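Local atomic coordinates of DUF3863 domain-containing protein (Parabacteroides distasonis, PDB entry 3LM3), a protein that is of unknown function but probably acts as a glycoside hydrolase or carbohydrate deacetylase. Residues His51-Glu54 / Gly55-Leu59; Ala58-Glu61 / Ala62-Asn66; Tyr94-Glu97 / Cys98-Tyr102; Ile285-Ala288 / Gln289-His292; Phe294-Asp297 / Leu298-Ala302. All coordinates share one frame; numbering follows the deposited sequence. Where two conformers were deposited one is given.

Contact 1: His51-Glu54 / Gly55-Leu59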
loop_
_atom_site.group_PDB
_atom_site.type_symbol
_atom_site.label_atom_id
_atom_site.label_comp_id
_atom_site.label_asym_id
_atom_site.label_seq_id
_atom_site.Cartn_x
_atom_site.Cartn_y
_atom_site.Cartn_z
ATOM N N HIS A 51 8.076 -2.617 22.194
ATOM C CA HIS A 51 8.864 -1.635 21.470
ATOM C C HIS A 51 10.123 -1.367 22.276
ATOM O O HIS A 51 10.063 -0.828 23.372
ATOM C CB HIS A 51 8.082 -0.343 21.220
ATOM C CG HIS A 51 6.963 -0.516 20.243
ATOM N ND1 HIS A 51 5.736 -1.031 20.590
ATOM C CD2 HIS A 51 6.931 -0.340 18.900
ATOM C CE1 HIS A 51 4.986 -1.134 19.499
ATOM N NE2 HIS A 51 5.688 -0.711 18.460
ATOM N N THR A 52 11.261 -1.766 21.733
ATOM C CA THR A 52 12.555 -1.571 22.385
ATOM C C THR A 52 13.543 -0.996 21.377
ATOM O O THR A 52 13.446 -1.234 20.157
ATOM C CB THR A 52 13.157 -2.849 22.999
ATOM O OG1 THR A 52 13.578 -3.726 21.959
ATOM C CG2 THR A 52 12.164 -3.528 23.938
ATOM N N LEU A 53 14.522 -0.260 21.897
ATOM C CA LEU A 53 15.603 0.230 21.068
ATOM C C LEU A 53 16.332 -0.920 20.382
ATOM O O LEU A 53 16.580 -0.869 19.196
ATOM C CB LEU A 53 16.582 1.037 21.915
ATOM C CG LEU A 53 17.896 1.461 21.225
ATOM C CD1 LEU A 53 17.659 2.344 19.973
ATOM C CD2 LEU A 53 18.799 2.167 22.241
ATOM N N GLU A 54 16.670 -1.964 21.125
ATOM C CA GLU A 54 17.394 -3.071 20.505
ATOM C C GLU A 54 16.590 -3.735 19.405
ATOM O O GLU A 54 17.163 -4.152 18.395
ATOM C CB GLU A 54 17.865 -4.122 21.509
ATOM C CG GLU A 54 18.319 -5.498 20.864
ATOM C CD GLU A 54 19.408 -5.418 19.735
ATOM O OE1 GLU A 54 19.737 -4.326 19.194
ATOM O OE2 GLU A 54 19.930 -6.497 19.364
ATOM N N GLY A 55 15.272 -3.856 19.562
ATOM C CA GLY A 55 14.467 -4.480 18.541
ATOM C C GLY A 55 14.392 -3.667 17.267
ATOM O O GLY A 55 14.426 -4.215 16.158
ATOM N N VAL A 56 14.264 -2.343 17.396
ATOM C CA VAL A 56 14.186 -1.475 16.278
ATOM C C VAL A 56 15.535 -1.445 15.520
ATOM O O VAL A 56 15.603 -1.511 14.310
ATOM C CB VAL A 56 13.734 -0.103 16.812
ATOM C CG1 VAL A 56 13.745 0.901 15.739
ATOM C CG2 VAL A 56 12.309 -0.240 17.454
ATOM N N ARG A 57 16.610 -1.328 16.277
ATOM C CA ARG A 57 17.969 -1.320 15.715
ATOM C C ARG A 57 18.255 -2.644 14.985
ATOM O O ARG A 57 18.796 -2.660 13.891
ATOM C CB ARG A 57 18.981 -1.083 16.825
ATOM C CG ARG A 57 20.432 -1.123 16.351
ATOM C CD ARG A 57 21.395 -0.659 17.479
ATOM N NE ARG A 57 21.095 -1.335 18.740
ATOM C CZ ARG A 57 21.154 -0.799 19.971
ATOM N NH1 ARG A 57 21.530 0.470 20.183
ATOM N NH2 ARG A 57 20.813 -1.555 21.023
ATOM N N ALA A 58 17.861 -3.765 15.587
ATOM C CA ALA A 58 18.098 -5.042 14.955
ATOM C C ALA A 58 17.353 -5.144 13.628
ATOM O O ALA A 58 17.885 -5.661 12.657
ATOM C CB ALA A 58 17.661 -6.175 15.889
ATOM N N LEU A 59 16.116 -4.664 13.591
ATOM C CA LEU A 59 15.350 -4.728 12.369
ATOM C C LEU A 59 15.972 -3.842 11.283
ATOM O O LEU A 59 16.048 -4.259 10.118
ATOM C CB LEU A 59 13.878 -4.362 12.678
ATOM C CG LEU A 59 12.868 -4.716 11.608
ATOM C CD1 LEU A 59 12.854 -6.211 11.317
ATOM C CD2 LEU A 59 11.469 -4.240 12.107
#

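Contact 2: Ala58-Glu61 / Ala62-Asn66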
loop_
_atom_site.group_PDB
_atom_site.type_symbol
_atom_site.label_atom_id
_atom_site.label_comp_id
_atom_site.label_asym_id
_atom_site.label_seq_id
_atom_site.Cartn_x
_atom_site.Cartn_y
_atom_site.Cartn_z
ATOM N N ALA A 58 17.861 -3.765 15.587
ATOM C CA ALA A 58 18.098 -5.042 14.955
ATOM C C ALA A 58 17.353 -5.144 13.628
ATOM O O ALA A 58 17.885 -5.661 12.657
ATOM C CB ALA A 58 17.661 -6.175 15.889
ATOM N N LEU A 59 16.116 -4.664 13.591
ATOM C CA LEU A 59 15.350 -4.728 12.369
ATOM C C LEU A 59 15.972 -3.842 11.283
ATOM O O LEU A 59 16.048 -4.259 10.118
ATOM C CB LEU A 59 13.878 -4.362 12.678
ATOM C CG LEU A 59 12.868 -4.716 11.608
ATOM C CD1 LEU A 59 12.854 -6.211 11.317
ATOM C CD2 LEU A 59 11.469 -4.240 12.107
ATOM N N ARG A 60 16.435 -2.636 11.650
ATOM C CA ARG A 60 17.104 -1.743 10.689
ATOM C C ARG A 60 18.410 -2.343 10.166
ATOM O O ARG A 60 18.720 -2.213 9.007
ATOM C CB ARG A 60 17.368 -0.353 11.283
ATOM C CG ARG A 60 18.019 0.754 10.408
ATOM C CD ARG A 60 17.173 0.943 9.251
ATOM N NE ARG A 60 17.516 1.975 8.265
ATOM C CZ ARG A 60 18.397 1.863 7.280
ATOM N NH1 ARG A 60 19.269 0.856 7.250
ATOM N NH2 ARG A 60 18.375 2.741 6.314
ATOM N N GLU A 61 19.169 -2.969 11.048
ATOM C CA GLU A 61 20.402 -3.623 10.656
ATOM C C GLU A 61 20.148 -4.787 9.698
ATOM O O GLU A 61 20.872 -4.986 8.728
ATOM C CB GLU A 61 21.194 -4.008 11.929
ATOM C CG GLU A 61 21.686 -2.707 12.649
ATOM C CD GLU A 61 22.482 -2.856 13.938
ATOM O OE1 GLU A 61 22.392 -3.924 14.574
ATOM O OE2 GLU A 61 23.159 -1.840 14.308
ATOM N N ALA A 62 19.064 -5.528 9.935
ATOM C CA ALA A 62 18.673 -6.595 9.034
ATOM C C ALA A 62 18.379 -6.030 7.629
ATOM O O ALA A 62 18.802 -6.575 6.601
ATOM C CB ALA A 62 17.457 -7.356 9.601
ATOM N N PHE A 63 17.628 -4.921 7.598
ATOM C CA PHE A 63 17.290 -4.227 6.343
ATOM C C PHE A 63 18.508 -3.777 5.549
ATOM O O PHE A 63 18.499 -3.843 4.326
ATOM C CB PHE A 63 16.389 -3.038 6.661
ATOM C CG PHE A 63 16.120 -2.112 5.497
ATOM C CD1 PHE A 63 15.113 -2.393 4.594
ATOM C CD2 PHE A 63 16.849 -0.949 5.329
ATOM C CE1 PHE A 63 14.837 -1.505 3.516
ATOM C CE2 PHE A 63 16.583 -0.090 4.292
ATOM C CZ PHE A 63 15.584 -0.359 3.392
ATOM N N ALA A 64 19.557 -3.353 6.246
ATOM C CA ALA A 64 20.754 -2.880 5.592
ATOM C C ALA A 64 21.606 -3.991 4.997
ATOM O O ALA A 64 22.546 -3.692 4.242
ATOM C CB ALA A 64 21.580 -2.078 6.588
ATOM N N THR A 65 21.316 -5.256 5.323
ATOM C CA THR A 65 22.126 -6.378 4.793
ATOM C C THR A 65 22.116 -6.390 3.274
ATOM O O THR A 65 21.075 -6.444 2.659
ATOM C CB THR A 65 21.533 -7.737 5.267
ATOM O OG1 THR A 65 21.367 -7.700 6.678
ATOM C CG2 THR A 65 22.445 -8.916 4.891
ATOM N N ASN A 66 23.312 -6.349 2.659
ATOM C CA ASN A 66 23.438 -6.313 1.210
ATOM C C ASN A 66 22.707 -5.120 0.603
ATOM O O ASN A 66 22.331 -5.128 -0.578
ATOM C CB ASN A 66 22.932 -7.633 0.599
ATOM C CG ASN A 66 23.757 -8.818 1.040
ATOM O OD1 ASN A 66 23.256 -9.749 1.695
ATOM N ND2 ASN A 66 25.038 -8.796 0.681
#

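Contact 3: Tyr94-Glu97 / Cys98-Tyr102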
loop_
_atom_site.group_PDB
_atom_site.type_symbol
_atom_site.label_atom_id
_atom_site.label_comp_id
_atom_site.label_asym_id
_atom_site.label_seq_id
_atom_site.Cartn_x
_atom_site.Cartn_y
_atom_site.Cartn_z
ATOM N N TYR A 94 17.073 7.208 18.129
ATOM C CA TYR A 94 17.700 6.328 17.153
ATOM C C TYR A 94 17.185 6.608 15.751
ATOM O O TYR A 94 17.939 6.654 14.777
ATOM C CB TYR A 94 17.433 4.861 17.522
ATOM C CG TYR A 94 17.889 3.875 16.466
ATOM C CD1 TYR A 94 19.230 3.607 16.284
ATOM C CD2 TYR A 94 16.999 3.255 15.629
ATOM C CE1 TYR A 94 19.655 2.732 15.312
ATOM C CE2 TYR A 94 17.417 2.376 14.671
ATOM C CZ TYR A 94 18.744 2.129 14.509
ATOM O OH TYR A 94 19.175 1.256 13.521
ATOM N N VAL A 95 15.892 6.818 15.625
ATOM C CA VAL A 95 15.312 7.123 14.338
ATOM C C VAL A 95 15.845 8.460 13.774
ATOM O O VAL A 95 16.108 8.593 12.573
ATOM C CB VAL A 95 13.765 7.107 14.416
ATOM C CG1 VAL A 95 13.178 7.777 13.218
ATOM C CG2 VAL A 95 13.274 5.657 14.526
ATOM N N VAL A 96 16.059 9.459 14.641
ATOM C CA VAL A 96 16.680 10.710 14.194
ATOM C C VAL A 96 18.117 10.454 13.677
ATOM O O VAL A 96 18.526 10.980 12.633
ATOM C CB VAL A 96 16.670 11.764 15.286
ATOM C CG1 VAL A 96 17.494 13.000 14.852
ATOM C CG2 VAL A 96 15.220 12.189 15.623
ATOM N N GLU A 97 18.869 9.632 14.396
ATOM C CA GLU A 97 20.214 9.212 13.956
ATOM C C GLU A 97 20.121 8.555 12.590
ATOM O O GLU A 97 20.984 8.744 11.756
ATOM C CB GLU A 97 20.835 8.263 14.967
ATOM C CG GLU A 97 21.260 8.923 16.282
ATOM C CD GLU A 97 21.546 7.969 17.460
ATOM O OE1 GLU A 97 21.420 6.736 17.358
ATOM O OE2 GLU A 97 21.899 8.483 18.547
ATOM N N CYS A 98 19.089 7.739 12.365
ATOM C CA CYS A 98 18.909 7.067 11.056
ATOM C C CYS A 98 18.562 8.039 9.923
ATOM O O CYS A 98 18.989 7.873 8.784
ATOM C CB CYS A 98 17.810 6.012 11.167
ATOM S SG CYS A 98 18.264 4.559 12.127
ATOM N N GLN A 99 17.766 9.053 10.231
ATOM C CA GLN A 99 17.459 10.079 9.254
ATOM C C GLN A 99 18.780 10.718 8.780
ATOM O O GLN A 99 19.000 10.901 7.584
ATOM C CB GLN A 99 16.492 11.103 9.849
ATOM C CG GLN A 99 15.951 12.119 8.885
ATOM C CD GLN A 99 16.951 13.175 8.476
ATOM O OE1 GLN A 99 17.774 13.616 9.286
ATOM N NE2 GLN A 99 16.842 13.640 7.229
ATOM N N LYS A 100 19.648 11.046 9.725
ATOM C CA LYS A 100 20.925 11.701 9.422
ATOM C C LYS A 100 21.905 10.765 8.707
ATOM O O LYS A 100 22.596 11.173 7.747
ATOM C CB LYS A 100 21.520 12.242 10.730
ATOM C CG LYS A 100 20.709 13.388 11.304
ATOM C CD LYS A 100 21.258 13.855 12.650
ATOM C CE LYS A 100 20.336 14.905 13.294
ATOM N NZ LYS A 100 20.726 15.178 14.717
ATOM N N LYS A 101 21.970 9.519 9.157
ATOM C CA LYS A 101 22.966 8.577 8.650
ATOM C C LYS A 101 22.608 7.981 7.302
ATOM O O LYS A 101 23.478 7.844 6.435
ATOM C CB LYS A 101 23.192 7.457 9.657
ATOM C CG LYS A 101 24.286 6.483 9.240
ATOM C CD LYS A 101 24.551 5.430 10.308
ATOM C CE LYS A 101 25.383 5.979 11.430
ATOM N NZ LYS A 101 26.698 6.438 10.927
ATOM N N TYR A 102 21.338 7.612 7.147
ATOM C CA TYR A 102 20.885 6.859 5.983
ATOM C C TYR A 102 19.991 7.652 5.054
ATOM O O TYR A 102 19.714 7.214 3.923
ATOM C CB TYR A 102 20.078 5.603 6.427
ATOM C CG TYR A 102 20.811 4.654 7.313
ATOM C CD1 TYR A 102 21.875 3.915 6.849
ATOM C CD2 TYR A 102 20.446 4.515 8.638
ATOM C CE1 TYR A 102 22.540 3.041 7.700
ATOM C CE2 TYR A 102 21.094 3.652 9.480
ATOM C CZ TYR A 102 22.152 2.916 9.015
ATOM O OH TYR A 102 22.864 2.067 9.850
#

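Contact 4: Ile285-Ala288 / Gln289-His292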
loop_
_atom_site.group_PDB
_atom_site.type_symbol
_atom_site.label_atom_id
_atom_site.label_comp_id
_atom_site.label_asym_id
_atom_site.label_seq_id
_atom_site.Cartn_x
_atom_site.Cartn_y
_atom_site.Cartn_z
ATOM N N ILE A 285 5.120 -2.743 4.498
ATOM C CA ILE A 285 5.042 -2.152 5.844
ATOM C C ILE A 285 5.278 -3.278 6.837
ATOM O O ILE A 285 4.569 -4.287 6.804
ATOM C CB ILE A 285 3.716 -1.450 6.118
ATOM C CG1 ILE A 285 3.522 -0.279 5.143
ATOM C CG2 ILE A 285 3.659 -0.964 7.595
ATOM C CD1 ILE A 285 2.108 0.336 5.140
ATOM N N TRP A 286 6.288 -3.136 7.671
ATOM C CA TRP A 286 6.616 -4.071 8.751
ATOM C C TRP A 286 6.475 -3.346 10.073
ATOM O O TRP A 286 7.145 -2.335 10.326
ATOM C CB TRP A 286 8.051 -4.575 8.652
ATOM C CG TRP A 286 8.366 -5.497 7.509
ATOM C CD1 TRP A 286 7.968 -5.359 6.195
ATOM C CD2 TRP A 286 9.113 -6.718 7.555
ATOM N NE1 TRP A 286 8.452 -6.400 5.451
ATOM C CE2 TRP A 286 9.142 -7.256 6.259
ATOM C CE3 TRP A 286 9.714 -7.453 8.584
ATOM C CZ2 TRP A 286 9.799 -8.440 5.959
ATOM C CZ3 TRP A 286 10.376 -8.609 8.266
ATOM C CH2 TRP A 286 10.406 -9.100 6.986
ATOM N N GLU A 287 5.646 -3.851 10.964
ATOM C CA GLU A 287 5.512 -3.239 12.267
ATOM C C GLU A 287 6.657 -3.677 13.169
ATOM O O GLU A 287 6.978 -4.867 13.240
ATOM C CB GLU A 287 4.192 -3.635 12.887
ATOM C CG GLU A 287 2.948 -3.189 12.119
ATOM C CD GLU A 287 2.597 -4.022 10.890
ATOM O OE1 GLU A 287 3.143 -5.137 10.665
ATOM O OE2 GLU A 287 1.682 -3.600 10.161
ATOM N N ALA A 288 7.284 -2.702 13.821
ATOM C CA ALA A 288 8.416 -2.979 14.716
ATOM C C ALA A 288 8.053 -4.017 15.779
ATOM O O ALA A 288 8.897 -4.826 16.171
ATOM C CB ALA A 288 8.890 -1.715 15.363
ATOM N N GLN A 289 6.818 -3.981 16.255
ATOM C CA GLN A 289 6.390 -4.897 17.313
ATOM C C GLN A 289 6.449 -6.364 16.903
ATOM O O GLN A 289 6.344 -7.253 17.772
ATOM C CB GLN A 289 5.004 -4.532 17.841
ATOM C CG GLN A 289 3.837 -4.529 16.853
ATOM C CD GLN A 289 3.376 -5.902 16.414
ATOM O OE1 GLN A 289 3.686 -6.343 15.327
ATOM N NE2 GLN A 289 2.625 -6.599 17.280
HETATM N N MSE A 290 6.633 -6.653 15.616
HETATM C CA MSE A 290 6.709 -8.054 15.174
HETATM C C MSE A 290 7.880 -8.775 15.798
HETATM O O MSE A 290 7.823 -10.012 16.036
HETATM C CB MSE A 290 6.792 -8.183 13.648
HETATM C CG MSE A 290 5.495 -7.941 12.950
HETATM SE SE MSE A 290 5.473 -8.271 11.063
HETATM C CE MSE A 290 7.127 -7.341 10.659
ATOM N N VAL A 291 8.956 -8.054 16.084
ATOM C CA VAL A 291 10.141 -8.657 16.737
ATOM C C VAL A 291 9.723 -9.258 18.083
ATOM O O VAL A 291 10.120 -10.377 18.428
ATOM C CB VAL A 291 11.279 -7.617 16.904
ATOM C CG1 VAL A 291 12.297 -8.035 17.952
ATOM C CG2 VAL A 291 11.909 -7.298 15.545
ATOM N N HIS A 292 8.911 -8.532 18.837
ATOM C CA HIS A 292 8.411 -9.035 20.129
ATOM C C HIS A 292 7.351 -10.124 19.943
ATOM O O HIS A 292 7.349 -11.151 20.665
ATOM C CB HIS A 292 7.803 -7.904 20.948
ATOM C CG HIS A 292 7.534 -8.270 22.368
ATOM N ND1 HIS A 292 8.525 -8.248 23.319
ATOM C CD2 HIS A 292 6.400 -8.649 23.008
ATOM C CE1 HIS A 292 8.019 -8.609 24.485
ATOM N NE2 HIS A 292 6.732 -8.851 24.322
HETATM O O HOH W 1 2.160 -6.748 12.928
#

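Contact 5: Phe294-Asp297 / Leu298-Ala302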
loop_
_atom_site.group_PDB
_atom_site.type_symbol
_atom_site.label_atom_id
_atom_site.label_comp_id
_atom_site.label_asym_id
_atom_site.label_seq_id
_atom_site.Cartn_x
_atom_site.Cartn_y
_atom_site.Cartn_z
ATOM N N PHE A 294 6.766 -12.272 17.480
ATOM C CA PHE A 294 7.171 -13.496 16.770
ATOM C C PHE A 294 8.590 -13.953 16.995
ATOM O O PHE A 294 8.931 -15.076 16.644
ATOM C CB PHE A 294 6.928 -13.314 15.274
ATOM C CG PHE A 294 5.506 -12.987 14.941
ATOM C CD1 PHE A 294 4.477 -13.886 15.239
ATOM C CD2 PHE A 294 5.149 -11.772 14.412
ATOM C CE1 PHE A 294 3.149 -13.573 14.947
ATOM C CE2 PHE A 294 3.812 -11.473 14.120
ATOM C CZ PHE A 294 2.820 -12.378 14.417
ATOM N N GLY A 295 9.418 -13.114 17.581
ATOM C CA GLY A 295 10.791 -13.431 17.913
ATOM C C GLY A 295 11.763 -12.630 17.073
ATOM O O GLY A 295 11.563 -12.479 15.849
ATOM N N LYS A 296 12.829 -12.153 17.696
ATOM C CA LYS A 296 13.773 -11.294 17.028
ATOM C C LYS A 296 14.501 -12.019 15.898
ATOM O O LYS A 296 14.629 -11.476 14.798
ATOM C CB LYS A 296 14.765 -10.698 18.030
ATOM C CG LYS A 296 15.803 -9.809 17.433
ATOM C CD LYS A 296 16.673 -9.183 18.555
ATOM C CE LYS A 296 18.142 -9.459 18.354
ATOM N NZ LYS A 296 18.937 -8.928 19.515
ATOM N N ASP A 297 14.948 -13.256 16.134
ATOM C CA ASP A 297 15.712 -13.925 15.098
ATOM C C ASP A 297 14.869 -14.271 13.894
ATOM O O ASP A 297 15.314 -14.084 12.756
ATOM C CB ASP A 297 16.406 -15.169 15.629
ATOM C CG ASP A 297 17.514 -14.856 16.615
ATOM O OD1 ASP A 297 18.034 -13.718 16.683
ATOM O OD2 ASP A 297 17.893 -15.818 17.321
ATOM N N LEU A 298 13.665 -14.782 14.114
ATOM C CA LEU A 298 12.759 -15.091 13.012
ATOM C C LEU A 298 12.487 -13.859 12.146
ATOM O O LEU A 298 12.602 -13.933 10.924
ATOM C CB LEU A 298 11.466 -15.699 13.535
ATOM C CG LEU A 298 10.455 -16.087 12.452
ATOM C CD1 LEU A 298 10.931 -17.282 11.615
ATOM C CD2 LEU A 298 9.085 -16.396 13.045
ATOM N N ILE A 299 12.109 -12.738 12.760
ATOM C CA ILE A 299 11.702 -11.562 12.003
ATOM C C ILE A 299 12.912 -10.898 11.350
ATOM O O ILE A 299 12.835 -10.496 10.196
ATOM C CB ILE A 299 10.851 -10.609 12.886
ATOM C CG1 ILE A 299 9.563 -11.329 13.306
ATOM C CG2 ILE A 299 10.521 -9.286 12.182
ATOM C CD1 ILE A 299 8.678 -11.727 12.142
ATOM N N CYS A 300 14.023 -10.819 12.062
ATOM C CA CYS A 300 15.238 -10.300 11.434
ATOM C C CYS A 300 15.756 -11.203 10.317
ATOM O O CYS A 300 16.213 -10.689 9.276
ATOM C CB CYS A 300 16.294 -9.988 12.477
ATOM S SG CYS A 300 15.892 -8.581 13.541
ATOM N N ASP A 301 15.690 -12.527 10.488
ATOM C CA ASP A 301 16.053 -13.426 9.391
ATOM C C ASP A 301 15.133 -13.227 8.182
ATOM O O ASP A 301 15.586 -13.243 7.050
ATOM C CB ASP A 301 15.998 -14.906 9.817
ATOM C CG ASP A 301 17.173 -15.324 10.683
ATOM O OD1 ASP A 301 18.163 -14.567 10.828
ATOM O OD2 ASP A 301 17.068 -16.438 11.246
ATOM N N ALA A 302 13.844 -13.042 8.420
ATOM C CA ALA A 302 12.917 -12.797 7.333
ATOM C C ALA A 302 13.260 -11.507 6.587
ATOM O O ALA A 302 13.241 -11.455 5.342
ATOM C CB ALA A 302 11.465 -12.740 7.874
#

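Contact 1: His51-Glu54 / Gly55-Leu59
Thr-52 OG1 accepts the backbone N-H of Gly-55, with 2.9 Å between Thr-52 OG1 and Gly-55 N and an N-H...O angle of 151°. The threonine hydroxyl reaches this amide because chi1 (71°) sets OG1 between its own backbone N and carbonyl carbon, tucked over the start of the helix. The backbone of the same residue continues the pattern, its carbonyl oxygen taking the amide of Val-56 (Thr-52 O to Val-56 N 3.1 Å). Together these bonds identify Thr-52 as the N-cap of helix 53-64. The capping is one-sided, since Gly-55 has no side chain to return a bond as in a capping box. The next two amides, of Arg-57 and Ala-58, bond to the carbonyls of Leu-53 and Glu-54 in the regular i to i+4 pattern.

Within this first turn Glu-54, in one of its two conformers, and Arg-57 form a salt bridge. Glu-54 OE1 lies at the edge of the guanidinium, in its plane, and receives two weak bonds: Arg-57 NE stands 3.3 Å from Glu-54 OE1, and Arg-57 NH2 is 3.5 Å from the same oxygen. The carboxylate plane is turned 45° from that of the guanidinium, so the pair is not a coplanar fork. The other carboxylate oxygen, Glu-54 OE2, goes to Lys-296 of helix 296-313, which gives the acid two basic partners. A bend at chi3 of Arg-57 brings its head back along the helix, where Leu-53 CG lies over one guanidinium face and Leu-53 CD2 comes within 3.8 Å of Arg-57 NH1.

Contact 2: Ala58-Glu61 / Ala62-Asn66
The guanidinium of Arg-60 has the edge of the Phe-63 ring on one face, with Phe-63 CD2 3.6 Å from Arg-60 NH1, and Ala-64 CB at its rim, 3.8 Å from the same nitrogen. Ring and guanidinium planes stand 82° apart, so the phenyl turns its edge, not its pi face, to the cation. These residues form the last turns of helix 53-64, which connects strand 21-29 to its parallel neighbour 73-76 in a beta-alpha-beta crossover. On the opposite guanidinium face lies the ring of Tyr-102, in a cation-pi contact from helix 86-102, while NH2 makes a salt bridge to Asp-104 and a hydrogen bond to the carbonyl of Gly-70. The arginine head is thus held both over its faces and through its N-H groups. Its bend at chi2 (58°) folds the chain toward the C-terminal end of the helix, where it meets Phe-63 and Ala-64.

The backbone changes character over the same residues. Ala-62 N and Phe-63 N bond in regular fashion to the carbonyls of Ala-58 and Leu-59, but the amide of Ala-64 is shared: Ala-64 N is 3.1 Å from Arg-60 O and makes a weak second bond to Glu-61 O. Finally Ala-62 O accepts twice from one face of its plane, with Thr-65 N at 3.1 Å and Thr-65 OG1 at 2.8 Å from Ala-62 O.

Contact 3: Tyr94-Glu97 / Cys98-Tyr102
Helix 86-102 carries a sulfur-aromatic contact one turn apart in its second half, where the thiol of Cys-98 sits over a face of the Tyr-94 ring. Three measurements define it: Cys-98 SG is 3.7 Å from the centroid of the Tyr-94 ring, the vector leans 25° from the ring normal, and the closest ring atom, Tyr-94 CZ, is 3.4 Å from Cys-98 SG. The sulfur is therefore displaced from the ring centre toward the phenol end. Both first torsions contribute. Tyr-94 has CG anti to its amide nitrogen (chi1 172°), whereas Cys-98 has SG anti to the carbonyl carbon (chi1 -71°), which swings the sulfur back toward the N-terminal end of the helix and over the ring.

Beneath these side chains runs an unbroken alpha-helical backbone: Cys-98 N is 2.9 Å from Tyr-94 O, and the amides of Gln-99, Lys-100 and Lys-101 bond likewise to the carbonyls of Val-95, Val-96 and Glu-97. On another side of the helix, Val-96 and Lys-100 lie alongside each other and point the same way; the extended lysine chain passes the valine with Lys-100 CE 3.8 Å from Val-96 CG1. Near the helix end the Tyr-102 ring has Lys-101 CG over one face and Cys-98 CB at its edge.

Tyr-94 leans on helix 53-64, Val-95 and Cys-98 on Trp-74 of strand 73-76, and Val-96 on Met-137 of helix 120-138. Such a helix, packed between neighbouring helices and linking parallel strands 73-76 and 105-108, is the crossover element of a beta-alpha-beta unit.

Contact 4: Ile285-Ala288 / Gln289-His292
A type I beta turn from Glu-287 to Met-290 takes the chain from the end of strand 280-287 into helix 290-294. It is closed by the amide of Met-290 on Glu-287 O (Met-290 N to Glu-287 O 3.0 Å), and a further bond of the same span joins Val-291 N to Ala-288 O at 3.2 Å. Both donors approach well above the carbonyl planes, by 49° and 41°, as expected of tight i to i+3 bonds.

Among the side chains, Met-290, present as selenomethionine, crosses Trp-286 at about a right angle. In the conformer described, one of two, its methyl CE nears Trp-286 CB at 3.5 Å and also the six-membered ring. Chi1 of Met-290 (-75°) sends the chain back over the turn toward the strand. A water bridges the two polar side chains, 2.9 Å from Gln-289 OE1 and, more weakly, 2.9 Å from Glu-287 OE1.

Further out, Glu-287 OE2 bonds to Tyr-112 OH, and Gln-289 NE2 reaches Glu-293 and Glu-47. Glu-287 is thus bound at OE2 by Tyr-112 and more weakly at OE1 by the water, which would limit its rotation at the strand's C-terminal end.

Contact 5: Phe294-Asp297 / Leu298-Ala302
Phe-294 meets Ile-299 through its methylene carbon: Phe-294 CB is 3.8 Å from Ile-299 CG1 and 3.9 Å from Ile-299 CD1, the two side chains running obliquely past each other. Leu-298 adds a methyl near the backbone, with Leu-298 CD2 3.8 Å from Phe-294 O. On the next side of the helix the thiol of Cys-300 lies against the aliphatic part of Lys-296, where Lys-296 CG is 4.1 Å from Cys-300 SG.

What positions these groups is the break at Gly-295. Its phi of +112° takes the chain out of helix 290-294, and the same residue is the N-cap of helix 296-313. Its carbonyl accepts from Ile-299 (Gly-295 O to Ile-299 N 3.1 Å), and the amides of Cys-300 and Asp-301 follow with Lys-296 O and Asp-297 O; Asp-301 N lies 2.8 Å from Asp-297 O.

Beyond this shell, the Phe-294 side chain rests on Ile-247 and Lys-251 of helix 247-253, and Lys-296 reaches Glu-54 on helix 53-64. Asp-297 and Asp-301 stand one turn apart, their OD1 atoms 5.9 Å from each other; at this distance like charges would probably repel only mildly, and the helix N-terminus would favour a negative Asp-297.

Overall arrangement
All five contacts lie within the DUF3863 region, whose parallel strands and helices are consistent with a curled alpha/beta barrel of the glycoside hydrolase/deacetylase class. Contacts 1 and 2 are successive turns of helix 53-64, centres about 11 Å apart, sharing Ala-58 and Leu-59. That helix is flanked by contact 3, through Tyr-94 and Tyr-102, and by contact 5, where Glu-54 OE2 meets Lys-296 NZ at 2.6 Å and Cys-300 SG packs near Ala-58 O. Contacts 3 and 5 do not touch, with nearest atoms about 10 Å apart. Contact 4 lies inward, its centre about 9 Å from those of contacts 1 and 5; Trp-286 and Val-291 lean on helix 296-313.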